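Local coordinates for penicillin-binding protein PbpB (Mycobacterium tuberculosis, PDB 6KGU), which synthesises cross-linked peptidoglycan for the mycobacterial cell wall from lipid intermediates and is acylated by beta-lactam antibiotics such as aztreonam, at residues L195-D200 against G231-M236. Residues are numbered along the deposited sequence; the frame is centred on the assembly and turned at random.
Sequences LTLDND and GEVLAM
With chi1 at 57°, T196 sets OG1 between its own backbone N and carbonyl carbon, pointing the hydroxyl at V233, while CG2 lies beside the backbone N and meets E232. The contact joins the loop that leads from strand 192-195, an inner strand of the mixed sheet, into helix 199-216 to the edge strand 233-238 of the transpeptidase domain's antiparallel sheet, at a classic beta bulge where L234 and A235 both face V225. T196 OG1 hydrogen-bonds to V233 O at 2.6 Å, approaching from the side of the C=O and tilted 27° out of its plane; R410 O also lies within hydrogen-bonding reach of OG1, and the two carbonyls would have to share the single proton. Threonine suits this buried site because its hydroxyl serves the backbone while its methyl packs: CG2 comes within 3.7 Å of E232 CD, the two side chains crossing at a slant, and the E232 carboxylate forms salt bridges with K413 and R24. L197, an apolar residue among buried neighbours, carries CD2 to 4.0 Å from V233 CG1. D198 is the N-cap of helix 199-216. Its OD1 accepts a weak bond from D200 N and another from I201 N, a role for which a short acidic side chain is well fitted. Its backbone faces the bulge instead, where D198 N donates to L234 O at 3.1 Å, nearly straight at 172°.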
ATOM      1  N   LEU A 195     -15.002  -1.967  11.166  1.00 31.07           N
ATOM      2  CA  LEU A 195     -13.757  -1.869  10.414  1.00 30.73           C
ATOM      3  C   LEU A 195     -13.085  -0.514  10.638  1.00 32.72           C
ATOM      4  O   LEU A 195     -13.718   0.462  11.045  1.00 28.78           O
ATOM      5  CB  LEU A 195     -14.006  -2.074   8.917  1.00 26.99           C
ATOM      6  CG  LEU A 195     -14.734  -3.382   8.568  1.00 33.00           C
ATOM      7  CD1 LEU A 195     -14.966  -3.512   7.079  1.00 29.16           C
ATOM      8  CD2 LEU A 195     -13.934  -4.580   9.088  1.00 28.58           C
ATOM      9  N   THR A 196     -11.783  -0.462  10.344  1.00 28.96           N
ATOM     10  CA  THR A 196     -11.080   0.817  10.302  1.00 28.24           C
ATOM     11  C   THR A 196     -11.433   1.646   9.070  1.00 33.04           C
ATOM     12  O   THR A 196     -11.095   2.836   9.036  1.00 27.61           O
ATOM     13  CB  THR A 196      -9.565   0.583  10.342  1.00 31.54           C
ATOM     14  OG1 THR A 196      -9.183  -0.262   9.247  1.00 31.52           O
ATOM     15  CG2 THR A 196      -9.153  -0.087  11.647  1.00 25.90           C
ATOM     16  N   LEU A 197     -12.064   1.035   8.057  1.00 31.06           N
ATOM     17  CA  LEU A 197     -12.417   1.740   6.829  1.00 28.96           C
ATOM     18  C   LEU A 197     -13.275   2.966   7.111  1.00 32.73           C
ATOM     19  O   LEU A 197     -14.120   2.970   8.011  1.00 34.53           O
ATOM     20  CB  LEU A 197     -13.189   0.827   5.861  1.00 25.65           C
ATOM     21  CG  LEU A 197     -12.489  -0.406   5.277  1.00 29.07           C
ATOM     22  CD1 LEU A 197     -13.418  -1.139   4.289  1.00 27.11           C
ATOM     23  CD2 LEU A 197     -11.147  -0.044   4.598  1.00 24.52           C
ATOM     24  N   ASP A 198     -13.055   4.002   6.317  1.00 27.69           N
ATOM     25  CA  ASP A 198     -13.936   5.155   6.236  1.00 31.86           C
ATOM     26  C   ASP A 198     -14.627   5.066   4.882  1.00 31.56           C
ATOM     27  O   ASP A 198     -13.977   5.220   3.844  1.00 31.52           O
ATOM     28  CB  ASP A 198     -13.135   6.446   6.398  1.00 30.30           C
ATOM     29  CG  ASP A 198     -13.992   7.697   6.307  1.00 37.48           C
ATOM     30  OD1 ASP A 198     -14.859   7.777   5.424  1.00 36.41           O
ATOM     31  OD2 ASP A 198     -13.776   8.609   7.122  1.00 36.99           O
ATOM     32  N   ASN A 199     -15.945   4.840   4.899  1.00 35.32           N
ATOM     33  CA  ASN A 199     -16.677   4.575   3.663  1.00 31.69           C
ATOM     34  C   ASN A 199     -16.579   5.730   2.682  1.00 33.77           C
ATOM     35  O   ASN A 199     -16.561   5.498   1.474  1.00 30.79           O
ATOM     36  CB  ASN A 199     -18.139   4.252   3.968  1.00 32.10           C
ATOM     37  CG  ASN A 199     -18.330   2.806   4.428  1.00 40.97           C
ATOM     38  OD1 ASN A 199     -17.371   2.026   4.472  1.00 36.07           O
ATOM     39  ND2 ASN A 199     -19.561   2.444   4.768  1.00 34.77           N
ATOM     40  N   ASP A 200     -16.498   6.972   3.169  1.00 32.25           N
ATOM     41  CA  ASP A 200     -16.346   8.106   2.264  1.00 34.38           C
ATOM     42  C   ASP A 200     -14.993   8.062   1.564  1.00 31.58           C
ATOM     43  O   ASP A 200     -14.903   8.233   0.345  1.00 30.93           O
ATOM     44  CB  ASP A 200     -16.500   9.427   3.024  1.00 38.71           C
ATOM     45  CG  ASP A 200     -17.852   9.557   3.719  1.00 48.41           C
ATOM     46  OD1 ASP A 200     -18.859   9.010   3.205  1.00 40.22           O
ATOM     47  OD2 ASP A 200     -17.901  10.223   4.774  1.00 55.18           O
ATOM     48  N   GLY A 231      -1.529   3.450  11.479  1.00 30.35           N
ATOM     49  CA  GLY A 231      -1.502   2.392  10.480  1.00 26.40           C
ATOM     50  C   GLY A 231      -2.828   1.712  10.242  1.00 29.02           C
ATOM     51  O   GLY A 231      -2.871   0.673   9.577  1.00 31.04           O
ATOM     52  N   GLU A 232      -3.924   2.271  10.742  1.00 28.62           N
ATOM     53  CA  GLU A 232      -5.219   1.692  10.442  1.00 30.14           C
ATOM     54  C   GLU A 232      -5.509   1.843   8.955  1.00 29.59           C
ATOM     55  O   GLU A 232      -5.091   2.813   8.316  1.00 29.35           O
ATOM     56  CB  GLU A 232      -6.317   2.347  11.284  1.00 30.08           C
ATOM     57  CG  GLU A 232      -6.237   2.009  12.773  1.00 34.02           C
ATOM     58  CD  GLU A 232      -7.421   2.529  13.579  1.00 40.39           C
ATOM     59  OE1 GLU A 232      -8.024   3.560  13.194  1.00 37.71           O
ATOM     60  OE2 GLU A 232      -7.749   1.898  14.607  1.00 50.76           O
ATOM     61  N   VAL A 233      -6.201   0.851   8.403  1.00 29.20           N
ATOM     62  CA  VAL A 233      -6.552   0.837   6.986  1.00 23.76           C
ATOM     63  C   VAL A 233      -7.811   1.673   6.782  1.00 28.46           C
ATOM     64  O   VAL A 233      -8.912   1.257   7.160  1.00 25.87           O
ATOM     65  CB  VAL A 233      -6.761  -0.591   6.479  1.00 27.34           C
ATOM     66  CG1 VAL A 233      -7.242  -0.558   5.027  1.00 26.49           C
ATOM     67  CG2 VAL A 233      -5.453  -1.406   6.636  1.00 24.85           C
ATOM     68  N   LEU A 234      -7.652   2.850   6.169  1.00 24.62           N
ATOM     69  CA  LEU A 234      -8.785   3.740   5.899  1.00 26.83           C
ATOM     70  C   LEU A 234      -9.446   3.462   4.552  1.00 26.93           C
ATOM     71  O   LEU A 234     -10.638   3.740   4.379  1.00 31.56           O
ATOM     72  CB  LEU A 234      -8.324   5.205   5.942  1.00 26.51           C
ATOM     73  CG  LEU A 234      -7.723   5.736   7.257  1.00 32.02           C
ATOM     74  CD1 LEU A 234      -7.516   7.248   7.198  1.00 29.84           C
ATOM     75  CD2 LEU A 234      -8.605   5.365   8.462  1.00 32.23           C
ATOM     76  N   ALA A 235      -8.693   2.949   3.585  1.00 28.80           N
ATOM     77  CA  ALA A 235      -9.245   2.545   2.296  1.00 31.03           C
ATOM     78  C   ALA A 235      -8.359   1.449   1.723  1.00 30.01           C
ATOM     79  O   ALA A 235      -7.135   1.492   1.873  1.00 25.71           O
ATOM     80  CB  ALA A 235      -9.331   3.718   1.303  1.00 23.91           C
ATOM     81  N   MET A 236      -8.983   0.474   1.061  1.00 26.77           N
ATOM     82  CA  MET A 236      -8.239  -0.578   0.372  1.00 27.45           C
ATOM     83  C   MET A 236      -9.100  -0.957  -0.824  1.00 26.07           C
ATOM     84  O   MET A 236     -10.223  -1.441  -0.647  1.00 26.51           O
ATOM     85  CB  MET A 236      -7.982  -1.777   1.298  1.00 25.20           C
ATOM     86  CG  MET A 236      -7.186  -2.922   0.689  1.00 34.13           C
ATOM     87  SD  MET A 236      -6.865  -4.290   1.852  1.00 30.71           S
ATOM     88  CE  MET A 236      -5.423  -3.648   2.714  1.00 26.96           C
TER